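Local atomic coordinates of putidaredoxin reductase (Pseudomonas putida, PDB entry 1Q1R), a protein that probably transfers electrons from NADH through a bound FAD to the iron-sulfur protein putidaredoxin, as a component of the cytochrome P450cam monooxygenase system. Residues D89-I94 and L101-L106; V226-V229 and T235-P238; S386-T391 and A414-L419. One frame throughout, in Å; residues are numbered along the deposited sequence.

Contact 1: D89-I94 and L101-L106; sequences DRQQVI and LDYDRL
Q92 and V93 pair with D102 and L101 in an antiparallel beta hairpin built from strands 92-95 and 100-102. V93 and L101 form the hydrogen-bonded pair, with V93 N on L101 O and L101 N on V93 O, both at 2.9 Å. Q92 and D102 are the non-hydrogen-bonded pair, and their side chains run alongside each other with amide and carboxylate nearly coplanar. Q92 NE2 donates to D102 OD1 over 2.7 Å, close to the line of the acceptor's C-O bond. Ahead of this pair, Q91 and Q92 both face N87 in a G1 beta bulge, while Q91 O accepts Y103 N at 3.0 Å. The Y103 ring turns back over this backbone because its CG sits between the backbone N and the carbonyl carbon (chi1 68°). One face then takes Q91 CB in a CH-pi contact, 4.1 Å from the ring centroid, with the Q91 carbonyl carbon nearer the rim; L106 CB covers the opposite face. An alanine in place of Y103 would probably strip this cover from the Q91 backbone and leave a gap beside V93 CG1 and L106 CB. V93 CG2 meets L101 CB at 3.5 Å, and V93 CG1 touches L106 CD1. Strand 83-87 completes the small sheet beyond strand 92-95, while V93, Y103 and L106 pack on V8 of strand 6-10 and L101 reaches R33 and V35 of strand 31-35.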
loop_
_atom_site.group_PDB
_atom_site.type_symbol
_atom_site.label_atom_id
_atom_site.label_comp_id
_atom_site.label_asym_id
_atom_site.label_seq_id
_atom_site.Cartn_x
_atom_site.Cartn_y
_atom_site.Cartn_z
ATOM N N ASP A 89 -7.625 17.182 25.647
ATOM C CA ASP A 89 -7.567 17.947 26.883
ATOM C C ASP A 89 -6.853 17.192 28.009
ATOM O O ASP A 89 -5.833 17.658 28.516
ATOM C CB ASP A 89 -8.987 18.339 27.300
ATOM C CG ASP A 89 -9.923 17.148 27.377
ATOM O OD1 ASP A 89 -9.742 16.187 26.600
ATOM O OD2 ASP A 89 -10.856 17.179 28.208
ATOM N N ARG A 90 -7.374 16.030 28.396
ATOM C CA ARG A 90 -6.739 15.250 29.460
ATOM C C ARG A 90 -5.555 14.437 28.950
ATOM O O ARG A 90 -4.775 13.900 29.740
ATOM C CB ARG A 90 -7.743 14.297 30.119
ATOM C CG ARG A 90 -8.736 14.977 31.042
ATOM C CD ARG A 90 -10.080 15.192 30.368
ATOM N NE ARG A 90 -10.901 13.984 30.379
ATOM C CZ ARG A 90 -12.182 13.948 30.018
ATOM N NH1 ARG A 90 -12.790 15.055 29.614
ATOM N NH2 ARG A 90 -12.860 12.810 30.074
ATOM N N GLN A 91 -5.422 14.362 27.628
ATOM C CA GLN A 91 -4.347 13.600 27.000
ATOM C C GLN A 91 -4.538 12.116 27.296
ATOM O O GLN A 91 -3.705 11.482 27.942
ATOM C CB GLN A 91 -2.979 14.068 27.510
ATOM C CG GLN A 91 -2.493 15.367 26.884
ATOM C CD GLN A 91 -1.172 15.837 27.466
ATOM O OE1 GLN A 91 -0.209 15.073 27.553
ATOM N NE2 GLN A 91 -1.119 17.103 27.863
ATOM N N GLN A 92 -5.654 11.573 26.824
ATOM C CA GLN A 92 -5.962 10.165 27.027
ATOM C C GLN A 92 -6.668 9.613 25.804
ATOM O O GLN A 92 -7.296 10.354 25.047
ATOM C CB GLN A 92 -6.905 9.972 28.220
ATOM C CG GLN A 92 -6.515 10.679 29.501
ATOM C CD GLN A 92 -7.556 10.482 30.591
ATOM O OE1 GLN A 92 -8.746 10.728 30.379
ATOM N NE2 GLN A 92 -7.114 10.036 31.762
ATOM N N VAL A 93 -6.553 8.305 25.614
ATOM C CA VAL A 93 -7.234 7.635 24.521
ATOM C C VAL A 93 -8.231 6.717 25.219
ATOM O O VAL A 93 -7.888 6.059 26.202
ATOM C CB VAL A 93 -6.263 6.799 23.647
ATOM C CG1 VAL A 93 -5.383 7.726 22.816
ATOM C CG2 VAL A 93 -5.405 5.902 24.524
ATOM N N ILE A 94 -9.465 6.694 24.730
ATOM C CA ILE A 94 -10.496 5.864 25.336
ATOM C C ILE A 94 -10.682 4.556 24.584
ATOM O O ILE A 94 -10.869 4.550 23.368
ATOM C CB ILE A 94 -11.852 6.597 25.379
ATOM C CG1 ILE A 94 -11.681 7.975 26.032
ATOM C CG2 ILE A 94 -12.870 5.757 26.142
ATOM C CD1 ILE A 94 -11.067 7.942 27.414
ATOM N N LEU A 101 -6.181 5.474 28.486
ATOM C CA LEU A 101 -4.728 5.442 28.601
ATOM C C LEU A 101 -4.172 6.851 28.464
ATOM O O LEU A 101 -4.524 7.571 27.529
ATOM C CB LEU A 101 -4.125 4.550 27.514
ATOM C CG LEU A 101 -4.576 3.089 27.454
ATOM C CD1 LEU A 101 -3.897 2.403 26.274
ATOM C CD2 LEU A 101 -4.236 2.382 28.758
ATOM N N ASP A 102 -3.305 7.239 29.395
ATOM C CA ASP A 102 -2.703 8.568 29.365
ATOM C C ASP A 102 -1.514 8.596 28.412
ATOM O O ASP A 102 -0.793 7.605 28.268
ATOM C CB ASP A 102 -2.236 8.985 30.763
ATOM C CG ASP A 102 -3.365 9.018 31.772
ATOM O OD1 ASP A 102 -4.449 9.548 31.443
ATOM O OD2 ASP A 102 -3.165 8.523 32.900
ATOM N N TYR A 103 -1.310 9.740 27.768
ATOM C CA TYR A 103 -0.206 9.884 26.833
ATOM C C TYR A 103 0.429 11.262 26.888
ATOM O O TYR A 103 -0.226 12.255 27.206
ATOM C CB TYR A 103 -0.688 9.605 25.402
ATOM C CG TYR A 103 -1.642 10.641 24.829
ATOM C CD1 TYR A 103 -1.177 11.876 24.369
ATOM C CD2 TYR A 103 -3.008 10.382 24.737
ATOM C CE1 TYR A 103 -2.049 12.824 23.829
ATOM C CE2 TYR A 103 -3.890 11.321 24.198
ATOM C CZ TYR A 103 -3.403 12.539 23.748
ATOM O OH TYR A 103 -4.272 13.469 23.220
ATOM N N ASP A 104 1.721 11.308 26.587
ATOM C CA ASP A 104 2.457 12.561 26.539
ATOM C C ASP A 104 2.638 12.800 25.047
ATOM O O ASP A 104 2.642 13.937 24.574
ATOM C CB ASP A 104 3.815 12.420 27.228
ATOM C CG ASP A 104 3.688 12.259 28.730
ATOM O OD1 ASP A 104 3.088 13.151 29.368
ATOM O OD2 ASP A 104 4.183 11.249 29.273
ATOM N N ARG A 105 2.767 11.694 24.318
ATOM C CA ARG A 105 2.929 11.691 22.867
ATOM C C ARG A 105 2.008 10.620 22.284
ATOM O O ARG A 105 2.057 9.463 22.691
ATOM C CB ARG A 105 4.385 11.386 22.490
ATOM C CG ARG A 105 5.272 12.617 22.351
ATOM C CD ARG A 105 5.264 13.454 23.609
ATOM N NE ARG A 105 5.341 14.880 23.311
ATOM C CZ ARG A 105 6.462 15.525 23.009
ATOM N NH1 ARG A 105 7.617 14.873 22.970
ATOM N NH2 ARG A 105 6.423 16.823 22.744
ATOM N N LEU A 106 1.167 11.014 21.337
ATOM C CA LEU A 106 0.239 10.088 20.703
ATOM C C LEU A 106 0.545 9.937 19.211
ATOM O O LEU A 106 0.748 10.927 18.502
ATOM C CB LEU A 106 -1.198 10.580 20.895
ATOM C CG LEU A 106 -2.327 9.712 20.333
ATOM C CD1 LEU A 106 -2.273 8.325 20.957
ATOM C CD2 LEU A 106 -3.669 10.379 20.609
#

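Contact 2: V226-V229 and T235-P238; sequences VTAV and TRLP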
loop_
_atom_site.group_PDB
_atom_site.type_symbol
_atom_site.label_atom_id
_atom_site.label_comp_id
_atom_site.label_asym_id
_atom_site.label_seq_id
_atom_site.Cartn_x
_atom_site.Cartn_y
_atom_site.Cartn_z
ATOM N N VAL A 226 -21.980 -17.096 -2.847
ATOM C CA VAL A 226 -22.135 -16.486 -4.160
ATOM C C VAL A 226 -21.954 -17.586 -5.199
ATOM O O VAL A 226 -21.076 -18.439 -5.058
ATOM C CB VAL A 226 -21.066 -15.393 -4.404
ATOM C CG1 VAL A 226 -21.118 -14.918 -5.864
ATOM C CG2 VAL A 226 -21.294 -14.221 -3.452
ATOM N N THR A 227 -22.799 -17.584 -6.225
ATOM C CA THR A 227 -22.697 -18.571 -7.287
ATOM C C THR A 227 -22.419 -17.886 -8.616
ATOM O O THR A 227 -22.025 -18.538 -9.582
ATOM C CB THR A 227 -23.991 -19.409 -7.424
ATOM O OG1 THR A 227 -25.111 -18.534 -7.598
ATOM C CG2 THR A 227 -24.204 -20.269 -6.185
ATOM N N ALA A 228 -22.625 -16.572 -8.675
ATOM C CA ALA A 228 -22.373 -15.845 -9.913
ATOM C C ALA A 228 -22.319 -14.331 -9.740
ATOM O O ALA A 228 -22.958 -13.766 -8.855
ATOM C CB ALA A 228 -23.431 -16.213 -10.959
ATOM N N VAL A 229 -21.540 -13.684 -10.599
ATOM C CA VAL A 229 -21.392 -12.231 -10.578
ATOM C C VAL A 229 -22.084 -11.718 -11.842
ATOM O O VAL A 229 -21.825 -12.218 -12.936
ATOM C CB VAL A 229 -19.897 -11.819 -10.619
ATOM C CG1 VAL A 229 -19.765 -10.302 -10.501
ATOM C CG2 VAL A 229 -19.131 -12.514 -9.497
ATOM N N THR A 235 -23.975 -9.674 -18.564
ATOM C CA THR A 235 -23.107 -10.842 -18.555
ATOM C C THR A 235 -23.153 -11.572 -17.213
ATOM O O THR A 235 -23.009 -10.953 -16.160
ATOM C CB THR A 235 -21.639 -10.456 -18.824
ATOM O OG1 THR A 235 -21.555 -9.668 -20.018
ATOM C CG2 THR A 235 -20.790 -11.709 -18.988
ATOM N N ARG A 236 -23.368 -12.882 -17.252
ATOM C CA ARG A 236 -23.377 -13.669 -16.025
ATOM C C ARG A 236 -22.046 -14.406 -15.913
ATOM O O ARG A 236 -21.680 -15.187 -16.792
ATOM C CB ARG A 236 -24.516 -14.694 -16.011
ATOM C CG ARG A 236 -24.402 -15.700 -14.849
ATOM C CD ARG A 236 -25.573 -16.675 -14.790
ATOM N NE ARG A 236 -25.460 -17.614 -13.672
ATOM C CZ ARG A 236 -24.722 -18.721 -13.686
ATOM N NH1 ARG A 236 -24.021 -19.049 -14.764
ATOM N NH2 ARG A 236 -24.682 -19.509 -12.618
ATOM N N LEU A 237 -21.322 -14.149 -14.833
ATOM C CA LEU A 237 -20.043 -14.809 -14.617
ATOM C C LEU A 237 -20.181 -15.767 -13.438
ATOM O O LEU A 237 -20.262 -15.334 -12.292
ATOM C CB LEU A 237 -18.957 -13.770 -14.317
ATOM C CG LEU A 237 -18.647 -12.761 -15.429
ATOM C CD1 LEU A 237 -17.763 -11.658 -14.881
ATOM C CD2 LEU A 237 -17.976 -13.468 -16.594
ATOM N N PRO A 238 -20.226 -17.082 -13.708
ATOM C CA PRO A 238 -20.353 -18.056 -12.618
ATOM C C PRO A 238 -19.088 -17.976 -11.770
ATOM O O PRO A 238 -17.992 -17.853 -12.309
ATOM C CB PRO A 238 -20.484 -19.381 -13.359
ATOM C CG PRO A 238 -19.630 -19.158 -14.580
ATOM C CD PRO A 238 -20.032 -17.759 -15.003
#
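V229 and L237 form an antiparallel hydrogen-bonded pair joined by two short, nearly straight backbone bonds: V229 N to L237 O at 2.7 Å (170° at the hydrogen) and L237 N to V229 O at 2.8 Å (165°). Weaker CA-H...O contacts extend the pairing toward the next residues. A228 CA lies 3.2 Å from the same L237 O that receives V229 N, and P238 CA approaches T227 O at 3.5 Å. A228 and P238 are a non-hydrogen-bonded pair, so the missing N-H of the proline costs no bond between these two strands.

Both segments belong to a three-stranded antiparallel meander of strands 214-219, 226-231 and 236-238. It packs against the parallel sheet that carries a GxGxxG turn, consistent with the NADH-binding domain of the glutathione reductase fold. T227 and A228 both face E218 of the first strand, a classic beta bulge.

Apolar contact on the V229 and L237 face is slight between the two side chains themselves, CB to CB 4.3 Å. Both turn instead to the parallel sheet, V229 onto V153 and V242, L237 onto T176 and L178.

Charge enters on the A228 and P238 side. R236 runs extended from CG to NE, its CG anti to the backbone N (chi1 170°), which carries the guanidinium across the neighbouring strand. A228 CB sits over one guanidinium face, 3.7 Å from R236 NE, and the same NE forms a salt bridge with E218 OE1 of strand 214-219.

Contact 3: S386-T391 and A414-L419; sequences SKQIIT and AAKAEL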
loop_
_atom_site.group_PDB
_atom_site.type_symbol
_atom_site.label_atom_id
_atom_site.label_comp_id
_atom_site.label_asym_id
_atom_site.label_seq_id
_atom_site.Cartn_x
_atom_site.Cartn_y
_atom_site.Cartn_z
ATOM N N SER A 386 17.202 5.454 -11.100
ATOM C CA SER A 386 16.075 6.362 -11.288
ATOM C C SER A 386 15.682 7.077 -9.998
ATOM O O SER A 386 15.197 8.207 -10.038
ATOM C CB SER A 386 14.869 5.612 -11.860
ATOM O OG SER A 386 15.139 5.145 -13.174
ATOM N N LYS A 387 15.882 6.421 -8.857
ATOM C CA LYS A 387 15.562 7.036 -7.569
ATOM C C LYS A 387 16.388 8.303 -7.427
ATOM O O LYS A 387 15.898 9.342 -6.991
ATOM C CB LYS A 387 15.922 6.110 -6.406
ATOM C CG LYS A 387 14.972 4.968 -6.139
ATOM C CD LYS A 387 15.458 4.229 -4.898
ATOM C CE LYS A 387 14.455 3.219 -4.392
ATOM N NZ LYS A 387 14.986 2.521 -3.185
ATOM N N GLN A 388 17.658 8.192 -7.795
ATOM C CA GLN A 388 18.591 9.306 -7.722
ATOM C C GLN A 388 18.133 10.460 -8.617
ATOM O O GLN A 388 18.178 11.623 -8.218
ATOM C CB GLN A 388 19.981 8.821 -8.142
ATOM C CG GLN A 388 21.080 9.859 -8.051
ATOM C CD GLN A 388 22.423 9.323 -8.521
ATOM O OE1 GLN A 388 23.444 10.013 -8.441
ATOM N NE2 GLN A 388 22.429 8.086 -9.017
ATOM N N ILE A 389 17.693 10.132 -9.828
ATOM C CA ILE A 389 17.227 11.143 -10.776
ATOM C C ILE A 389 16.040 11.934 -10.217
ATOM O O ILE A 389 15.984 13.160 -10.346
ATOM C CB ILE A 389 16.814 10.487 -12.125
ATOM C CG1 ILE A 389 18.049 9.918 -12.823
ATOM C CG2 ILE A 389 16.120 11.506 -13.025
ATOM C CD1 ILE A 389 17.736 8.989 -13.984
ATOM N N ILE A 390 15.102 11.229 -9.591
ATOM C CA ILE A 390 13.914 11.863 -9.023
ATOM C C ILE A 390 14.226 12.628 -7.744
ATOM O O ILE A 390 13.888 13.805 -7.616
ATOM C CB ILE A 390 12.815 10.815 -8.693
ATOM C CG1 ILE A 390 12.476 9.994 -9.936
ATOM C CG2 ILE A 390 11.568 11.511 -8.161
ATOM C CD1 ILE A 390 12.000 10.819 -11.102
ATOM N N THR A 391 14.868 11.952 -6.798
ATOM C CA THR A 391 15.202 12.562 -5.516
ATOM C C THR A 391 16.080 13.801 -5.645
ATOM O O THR A 391 15.858 14.795 -4.956
ATOM C CB THR A 391 15.913 11.557 -4.586
ATOM O OG1 THR A 391 15.081 10.405 -4.395
ATOM C CG2 THR A 391 16.203 12.199 -3.231
ATOM N N ALA A 414 26.366 12.981 -16.888
ATOM C CA ALA A 414 26.316 14.206 -17.672
ATOM C C ALA A 414 25.441 15.264 -17.001
ATOM O O ALA A 414 25.813 16.435 -16.938
ATOM C CB ALA A 414 25.796 13.904 -19.071
ATOM N N ALA A 415 24.278 14.849 -16.507
ATOM C CA ALA A 415 23.358 15.768 -15.843
ATOM C C ALA A 415 24.016 16.405 -14.619
ATOM O O ALA A 415 23.902 17.607 -14.394
ATOM C CB ALA A 415 22.084 15.033 -15.436
ATOM N N LYS A 416 24.710 15.592 -13.833
ATOM C CA LYS A 416 25.388 16.083 -12.638
ATOM C C LYS A 416 26.539 17.024 -13.000
ATOM O O LYS A 416 26.738 18.048 -12.348
ATOM C CB LYS A 416 25.905 14.896 -11.818
ATOM C CG LYS A 416 24.785 13.995 -11.313
ATOM C CD LYS A 416 25.274 12.614 -10.897
ATOM C CE LYS A 416 26.140 12.657 -9.652
ATOM N NZ LYS A 416 26.479 11.274 -9.191
ATOM N N ALA A 417 27.279 16.681 -14.050
ATOM C CA ALA A 417 28.414 17.487 -14.497
ATOM C C ALA A 417 27.974 18.852 -15.009
ATOM O O ALA A 417 28.719 19.834 -14.922
ATOM C CB ALA A 417 29.175 16.752 -15.590
ATOM N N GLU A 418 26.763 18.904 -15.547
ATOM C CA GLU A 418 26.217 20.140 -16.083
ATOM C C GLU A 418 25.941 21.145 -14.971
ATOM O O GLU A 418 26.140 22.350 -15.145
ATOM C CB GLU A 418 24.930 19.840 -16.844
ATOM C CG GLU A 418 24.406 20.999 -17.652
ATOM C CD GLU A 418 23.248 20.592 -18.535
ATOM O OE1 GLU A 418 22.176 20.254 -17.991
ATOM O OE2 GLU A 418 23.420 20.598 -19.772
ATOM N N LEU A 419 25.485 20.639 -13.831
ATOM C CA LEU A 419 25.182 21.476 -12.674
ATOM C C LEU A 419 26.457 22.097 -12.101
ATOM O O LEU A 419 26.480 23.269 -11.725
ATOM C CB LEU A 419 24.504 20.638 -11.583
ATOM C CG LEU A 419 23.250 19.831 -11.940
ATOM C CD1 LEU A 419 22.858 18.954 -10.761
ATOM C CD2 LEU A 419 22.113 20.771 -12.308
#
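Q388 and K416 lie on two helical segments whose backbones stay well apart, the CA of Q388 being 10.8 Å from the CA of K416. Segment 386-391 ends helix 380-391 with regular i to i+4 bonds, T391 N reaching K387 O at 2.8 Å. Within 414-419, on helix 408-421, E418 N bonds to A414 O at 3.0 Å, whereas the bonds made by L419 N to A415 O and K416 O are weak.

The separation is bridged by two long side chains. Q388 projects from its helix fully extended, CG anti to the backbone N (chi1 -177°), and presents its amide oxygen. K416 reaches toward it with a chain bent at its third torsion (chi3 68°), and the two side chains cross at about a right angle. K416 NZ gives Q388 OE1 a weak hydrogen bond of 3.4 Å, and the preceding K416 CE is also near that oxygen, at 4.0 Å. Only 57 Å² is buried between the segments, and the acceptor is a neutral amide, so this polar link probably contributes little to holding the helices together.

Firmer contacts flank it. On the first helix T391 OG1 donates to K387 O at 2.9 Å, from above the carbonyl plane; that oxygen thus serves two donors, and OG1 also bonds to A326 N. Q388 and I389 touch I412 earlier on helix 408-421, while A415 and L419 rest on P395 in the connection between the helices.

S386, I389 and I390 pack on the antiparallel sheet through V341, V371 and V374. A helix laid on a five-stranded antiparallel sheet, with the last helix packed on that helix in turn, is consistent with the reductase C-terminal domain, the third domain of the glutathione reductase fold.

The three contacts follow one another along the chain and belong to different parts of the fold. Contacts 1 and 2 are counterparts: each centres on a hairpin of a three-stranded antiparallel sheet that lies on a five-stranded parallel one, contact 1 also reaching into the latter through strand 105-108. The first is beside the FAD site, the second in the probable NADH-binding region. Their centres are 49 Å apart. Contact 1 comes near the cofactor, with the V93 side chain about 8 Å from FAD, yet lies at the periphery. Contact 3, a sparse helix-to-helix bridge at the surface, is about 27 Å from contact 1 by nearest atoms. Contacts 2 and 3 lie on opposite sides of the chain's centre, 52 Å apart between centres.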